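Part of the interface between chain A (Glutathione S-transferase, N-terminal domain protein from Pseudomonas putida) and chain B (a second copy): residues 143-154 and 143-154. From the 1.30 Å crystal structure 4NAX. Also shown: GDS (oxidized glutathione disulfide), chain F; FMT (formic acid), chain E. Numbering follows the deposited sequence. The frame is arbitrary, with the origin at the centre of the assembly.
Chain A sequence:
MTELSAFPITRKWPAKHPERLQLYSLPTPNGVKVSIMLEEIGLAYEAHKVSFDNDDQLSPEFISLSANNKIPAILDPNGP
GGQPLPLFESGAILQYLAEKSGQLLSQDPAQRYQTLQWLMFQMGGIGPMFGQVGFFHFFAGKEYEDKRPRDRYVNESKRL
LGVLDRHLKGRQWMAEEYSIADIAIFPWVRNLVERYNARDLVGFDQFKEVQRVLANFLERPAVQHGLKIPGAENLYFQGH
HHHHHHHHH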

# COMPACT_ATOMS: atom_id res chain seq x y z
N GLU A 143 4.19 15.39 -22.57
CA GLU A 143 4.23 15.74 -23.98
C GLU A 143 3.04 15.20 -24.75
O GLU A 143 2.84 15.56 -25.92
N TYR A 144 2.25 14.34 -24.13
CA TYR A 144 1.13 13.72 -24.83
C TYR A 144 0.03 14.76 -25.04
O TYR A 144 -0.38 15.45 -24.13
N GLU A 145 -0.44 14.87 -26.28
CA GLU A 145 -1.42 15.90 -26.62
C GLU A 145 -2.79 15.68 -25.96
O GLU A 145 -3.42 16.66 -25.53
N ASP A 146 -3.22 14.42 -25.88
CA ASP A 146 -4.49 14.06 -25.24
C ASP A 146 -4.28 14.16 -23.73
O ASP A 146 -3.52 13.38 -23.16
N LYS A 147 -4.96 15.13 -23.12
CA LYS A 147 -4.81 15.41 -21.69
C LYS A 147 -5.84 14.68 -20.80
O LYS A 147 -5.85 14.89 -19.59
N ARG A 148 -6.68 13.82 -21.37
CA ARG A 148 -7.63 13.08 -20.55
C ARG A 148 -6.92 12.20 -19.49
O ARG A 148 -7.34 12.20 -18.34
N PRO A 149 -5.82 11.51 -19.85
CA PRO A 149 -5.10 10.77 -18.80
C PRO A 149 -4.56 11.68 -17.69
O PRO A 149 -4.77 11.42 -16.50
N ARG A 150 -3.87 12.76 -18.06
CA ARG A 150 -3.36 13.71 -17.10
C ARG A 150 -4.48 14.15 -16.16
O ARG A 150 -4.34 14.15 -14.93
N ASP A 151 -5.60 14.55 -16.76
CA ASP A 151 -6.69 15.10 -15.98
C ASP A 151 -7.30 14.06 -15.02
O ASP A 151 -7.67 14.38 -13.88
N ARG A 152 -7.35 12.80 -15.44
CA ARG A 152 -7.79 11.71 -14.57
C ARG A 152 -6.96 11.69 -13.29
O ARG A 152 -7.50 11.63 -12.18
N TYR A 153 -5.64 11.72 -13.43
CA TYR A 153 -4.75 11.60 -12.28
C TYR A 153 -4.65 12.89 -11.46
O TYR A 153 -4.56 12.85 -10.22
N VAL A 154 -4.74 14.03 -12.12
CA VAL A 154 -4.82 15.31 -11.42
C VAL A 154 -6.10 15.38 -10.57
O VAL A 154 -6.07 15.75 -9.40
N GLU B 143 -11.73 3.84 -25.04
CA GLU B 143 -12.06 4.64 -26.22
C GLU B 143 -10.95 5.58 -26.68
O GLU B 143 -11.00 6.12 -27.78
N TYR B 144 -9.93 5.77 -25.86
CA TYR B 144 -8.91 6.75 -26.17
C TYR B 144 -8.02 6.22 -27.29
O TYR B 144 -7.50 5.12 -27.23
N GLU B 145 -7.84 7.04 -28.31
CA GLU B 145 -7.06 6.64 -29.45
C GLU B 145 -5.56 6.51 -29.14
O GLU B 145 -4.88 5.62 -29.68
N ASP B 146 -5.05 7.39 -28.29
CA ASP B 146 -3.66 7.31 -27.83
C ASP B 146 -3.56 6.15 -26.83
O ASP B 146 -4.15 6.19 -25.76
N LYS B 147 -2.84 5.10 -27.24
CA LYS B 147 -2.70 3.88 -26.43
C LYS B 147 -1.45 3.88 -25.56
O LYS B 147 -1.21 2.90 -24.84
N ARG B 148 -0.71 4.98 -25.53
CA ARG B 148 0.44 5.03 -24.63
C ARG B 148 0.04 4.85 -23.16
O ARG B 148 0.72 4.12 -22.44
N PRO B 149 -1.04 5.50 -22.69
CA PRO B 149 -1.47 5.22 -21.31
C PRO B 149 -1.85 3.75 -21.08
O PRO B 149 -1.35 3.11 -20.15
N ARG B 150 -2.70 3.20 -21.93
CA ARG B 150 -3.03 1.79 -21.80
C ARG B 150 -1.77 0.94 -21.71
O ARG B 150 -1.65 0.07 -20.86
N ASP B 151 -0.86 1.15 -22.65
CA ASP B 151 0.31 0.29 -22.72
C ASP B 151 1.21 0.45 -21.49
O ASP B 151 1.84 -0.51 -21.06
N ARG B 152 1.30 1.66 -20.96
CA ARG B 152 2.05 1.90 -19.73
C ARG B 152 1.55 0.97 -18.63
O ARG B 152 2.32 0.30 -17.95
N TYR B 153 0.23 0.92 -18.45
CA TYR B 153 -0.35 0.16 -17.34
C TYR B 153 -0.36 -1.33 -17.63
O TYR B 153 -0.18 -2.14 -16.71
N VAL B 154 -0.55 -1.70 -18.89
CA VAL B 154 -0.47 -3.10 -19.29
C VAL B 154 0.97 -3.61 -19.08
O VAL B 154 1.17 -4.69 -18.50

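What does A:Tyr144 find across the interface? Its CA-to-CB bond points toward chain B, and with chi1 m the ring lies beneath the guanidinium of B:Arg148, which stacks flat on one face. The planes differ by 12°, and B:Arg148 CZ sits 3.7 Å from the centroid of the A:Tyr144 ring, a cation-pi contact. A:Glu145 starts sideways, but its end comes nearer: water 1 donates to A:Glu145 OE2 (2.8 Å) and accepts from B:Arg148 NH1 (3.1 Å).

How do two acidic residues, A:Asp146 and B:Asp146, face each other? Both are chi1 t, point toward the partner chain and are bridged by water rather than bonded directly. Water 2 accepts from A:Asp146 N (2.9 Å) and donates to B:Asp146 OD2 (2.7 Å); water 4 mirrors it, donating to A:Asp146 OD2 and accepting from B:Asp146 N, both at 2.8 Å. Within chain A, A:Asp146 OD1 caps the helix by accepting from A:Arg148 N at 3.0 Å.

What holds A:Arg148 in place for its own stack? Its side chain (m, t, m) folds back into a salt bridge, A:Arg148 NH2 to A:Asp146 OD2 at 2.9 Å, while A:Arg148 NE donates to A:Asp146 OD1 at 3.0 Å. So oriented, the guanidinium lies flat on B:Tyr144, centres 3.9 Å apart, repeating the first stack with the chains exchanged.

Where do the helices themselves meet? The prolines touch first, A:Pro149 CG to B:Pro149 CG at 3.6 Å, an apolar contact between buried rings. A:Arg152, t at chi1 through chi3, stays clear of the chain B stretch and binds glutathione disulfide, A:Arg152 NH2 donating to GDS OE8 at 3.0 Å. One turn after A:Pro149, A:Tyr153, chi1 m, brings its OH 3.6 Å from B:Tyr153 CE2.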

# COMPACT_ATOMS: atom_id res chain seq x y z
CB GLU A 143 5.54 15.23 -24.59
CG GLU A 143 6.79 15.83 -23.97
CD GLU A 143 6.90 17.34 -24.15
OE1 GLU A 143 6.40 17.86 -25.16
OE2 GLU A 143 7.51 17.99 -23.29
CB TYR A 144 0.55 12.56 -24.04
CG TYR A 144 1.47 11.38 -23.75
CD1 TYR A 144 2.81 11.34 -24.12
CD2 TYR A 144 0.96 10.29 -23.06
CE1 TYR A 144 3.61 10.24 -23.83
CE2 TYR A 144 1.74 9.19 -22.77
CZ TYR A 144 3.07 9.16 -23.14
OH TYR A 144 3.83 8.05 -22.84
CB GLU A 145 -1.55 15.99 -28.14
CG GLU A 145 -0.53 16.93 -28.79
CD GLU A 145 0.83 16.29 -29.06
OE1 GLU A 145 1.69 16.98 -29.66
OE2 GLU A 145 1.05 15.12 -28.69
CB ASP A 146 -4.92 12.64 -25.66
CG ASP A 146 -6.19 12.13 -24.97
OD1 ASP A 146 -6.85 12.86 -24.21
OD2 ASP A 146 -6.53 10.94 -25.21
CB LYS A 147 -4.83 16.92 -21.41
CG LYS A 147 -3.74 17.71 -22.11
CD LYS A 147 -2.34 17.19 -21.83
CE LYS A 147 -1.29 18.04 -22.54
NZ LYS A 147 0.07 17.50 -22.32
CB ARG A 148 -8.61 12.26 -21.39
CG ARG A 148 -9.60 13.16 -22.12
CD ARG A 148 -10.48 12.40 -23.09
NE ARG A 148 -9.68 11.78 -24.15
CZ ARG A 148 -10.17 11.08 -25.17
NH1 ARG A 148 -11.47 10.85 -25.27
NH2 ARG A 148 -9.33 10.59 -26.07
CB PRO A 149 -3.98 10.05 -19.58
CG PRO A 149 -4.55 9.93 -20.95
CD PRO A 149 -5.29 11.20 -21.18
CB ARG A 150 -2.77 14.94 -17.78
CG ARG A 150 -2.23 15.97 -16.79
CD ARG A 150 -2.02 17.35 -17.41
NE ARG A 150 -3.30 17.96 -17.76
CZ ARG A 150 -3.44 19.02 -18.55
NH1 ARG A 150 -2.39 19.59 -19.12
NH2 ARG A 150 -4.65 19.49 -18.81
CB ASP A 151 -7.74 15.69 -16.92
CG ASP A 151 -7.26 16.98 -17.63
OD1 ASP A 151 -6.19 17.55 -17.31
OD2 ASP A 151 -8.00 17.42 -18.53
CB ARG A 152 -7.69 10.37 -15.30
CG ARG A 152 -7.87 9.12 -14.45
CD ARG A 152 -7.85 7.85 -15.31
NE ARG A 152 -7.90 6.61 -14.54
CZ ARG A 152 -8.99 6.06 -14.00
NH1 ARG A 152 -10.19 6.63 -14.12
NH2 ARG A 152 -8.87 4.90 -13.33
CB TYR A 153 -3.38 11.00 -12.69
CG TYR A 153 -3.61 9.62 -13.29
CD1 TYR A 153 -4.11 8.60 -12.51
CD2 TYR A 153 -3.44 9.38 -14.63
CE1 TYR A 153 -4.41 7.37 -13.03
CE2 TYR A 153 -3.76 8.15 -15.17
CZ TYR A 153 -4.24 7.15 -14.38
OH TYR A 153 -4.58 5.95 -14.96
CB VAL A 154 -4.75 16.50 -12.39
CG1 VAL A 154 -5.12 17.81 -11.72
CG2 VAL A 154 -3.35 16.56 -12.97
CB GLU B 143 -13.32 5.48 -25.97
CG GLU B 143 -14.54 4.69 -25.55
CD GLU B 143 -15.01 3.69 -26.58
OE1 GLU B 143 -15.71 2.73 -26.20
OE2 GLU B 143 -14.68 3.86 -27.77
CB TYR B 144 -8.05 7.06 -24.94
CG TYR B 144 -8.76 7.70 -23.75
CD1 TYR B 144 -10.13 7.97 -23.74
CD2 TYR B 144 -8.04 7.99 -22.59
CE1 TYR B 144 -10.74 8.53 -22.62
CE2 TYR B 144 -8.63 8.54 -21.48
CZ TYR B 144 -9.98 8.80 -21.49
OH TYR B 144 -10.55 9.35 -20.36
CB GLU B 145 -7.32 7.70 -30.50
CG GLU B 145 -6.66 7.55 -31.82
CD GLU B 145 -6.95 8.77 -32.65
OE1 GLU B 145 -5.99 9.45 -33.07
OE2 GLU B 145 -8.16 9.06 -32.83
CB ASP B 146 -3.27 8.65 -27.19
CG ASP B 146 -1.81 8.74 -26.75
OD1 ASP B 146 -1.07 7.73 -26.79
OD2 ASP B 146 -1.42 9.85 -26.31
CB LYS B 147 -2.74 2.62 -27.30
CG LYS B 147 -4.03 2.50 -28.12
CD LYS B 147 -5.28 2.49 -27.25
CE LYS B 147 -6.54 2.16 -28.04
NZ LYS B 147 -7.78 2.28 -27.21
CB ARG B 148 1.27 6.31 -24.84
CG ARG B 148 2.02 6.27 -26.17
CD ARG B 148 2.71 7.58 -26.50
NE ARG B 148 1.74 8.62 -26.76
CZ ARG B 148 2.05 9.85 -27.15
NH1 ARG B 148 3.31 10.15 -27.42
NH2 ARG B 148 1.09 10.77 -27.29
CB PRO B 149 -2.67 6.16 -21.13
CG PRO B 149 -2.41 7.29 -22.08
CD PRO B 149 -1.81 6.62 -23.28
CB ARG B 150 -3.86 1.33 -22.98
CG ARG B 150 -4.25 -0.14 -22.88
CD ARG B 150 -4.74 -0.65 -24.20
NE ARG B 150 -3.65 -0.71 -25.16
CZ ARG B 150 -3.78 -0.90 -26.46
NH1 ARG B 150 -4.98 -1.07 -27.02
NH2 ARG B 150 -2.69 -0.96 -27.19
CB ASP B 151 1.09 0.55 -24.02
CG ASP B 151 0.31 0.11 -25.28
OD1 ASP B 151 -0.71 -0.59 -25.18
OD2 ASP B 151 0.77 0.50 -26.36
CB ARG B 152 1.92 3.36 -19.31
CG ARG B 152 2.43 3.72 -17.94
CD ARG B 152 2.29 5.21 -17.68
NE ARG B 152 2.64 5.58 -16.31
CZ ARG B 152 3.88 5.69 -15.84
NH1 ARG B 152 4.95 5.46 -16.61
NH2 ARG B 152 4.04 6.01 -14.56
CB TYR B 153 -1.70 0.74 -16.90
CG TYR B 153 -1.51 2.17 -16.48
CD1 TYR B 153 -0.73 2.47 -15.38
CD2 TYR B 153 -2.06 3.23 -17.20
CE1 TYR B 153 -0.47 3.77 -15.02
CE2 TYR B 153 -1.80 4.53 -16.84
CZ TYR B 153 -1.00 4.80 -15.76
OH TYR B 153 -0.71 6.11 -15.45
CB VAL B 154 -0.89 -3.32 -20.75
CG1 VAL B 154 -0.50 -4.71 -21.23
CG2 VAL B 154 -2.39 -3.11 -20.90
N1 GDS F . -6.86 1.01 -1.29
CA1 GDS F . -8.30 0.75 -1.16
C1 GDS F . -8.49 -0.56 -0.45
OE1 GDS F . -9.49 -0.73 0.28
OE2 GDS F . -7.63 -1.45 -0.60
CB1 GDS F . -8.94 0.68 -2.56
CG1 GDS F . -10.45 0.53 -2.46
CD1 GDS F . -11.15 0.70 -3.79
O1 GDS F . -10.53 0.96 -4.82
N2 GDS F . -12.47 0.54 -3.74
CA2 GDS F . -13.33 0.72 -4.91
C2 GDS F . -14.34 1.82 -4.64
O2 GDS F . -14.98 1.80 -3.59
CB2 GDS F . -14.07 -0.58 -5.24
SG2 GDS F . -13.01 -1.98 -5.59
N3 GDS F . -14.53 2.72 -5.60
CA3 GDS F . -15.55 3.76 -5.47
C3 GDS F . -15.23 5.01 -6.20
OE3 GDS F . -14.13 5.10 -6.82
OE4 GDS F . -16.09 5.93 -6.15
N4 GDS F . -8.95 0.10 -7.16
CA4 GDS F . -7.51 0.28 -7.15
C4 GDS F . -6.80 -0.36 -5.97
OE5 GDS F . -7.31 -1.36 -5.44
OE6 GDS F . -5.70 0.13 -5.64
C5 GDS F . -9.64 -0.01 -8.29
O5 GDS F . -9.11 0.01 -9.40
CA5 GDS F . -11.13 -0.21 -8.15
N5 GDS F . -11.85 0.50 -9.19
CB5 GDS F . -11.45 -1.71 -8.23
SG5 GDS F . -13.13 -2.13 -7.77
CA6 GDS F . -12.47 4.49 -9.95
C6 GDS F . -11.87 4.66 -11.33
OE7 GDS F . -12.14 5.67 -12.02
OE8 GDS F . -11.11 3.76 -11.75
N6 GDS F . -12.94 5.77 -9.44
CB6 GDS F . -13.70 3.58 -9.99
CG6 GDS F . -13.36 2.11 -10.14
CD6 GDS F . -12.59 1.58 -8.95
O6 GDS F . -12.67 2.09 -7.83
C FMT E . 1.04 18.60 -18.87
O1 FMT E . 0.21 18.45 -19.75
O2 FMT E . 0.65 19.23 -17.77
O HOH W 1 2.99 13.14 -28.06
O HOH W 2 -2.17 12.22 -27.46
O HOH W 3 -2.64 10.60 -23.78
O HOH W 4 -6.37 9.85 -27.73
O HOH W 5 -4.98 8.71 -24.11
O HOH W 6 -12.34 9.08 -27.62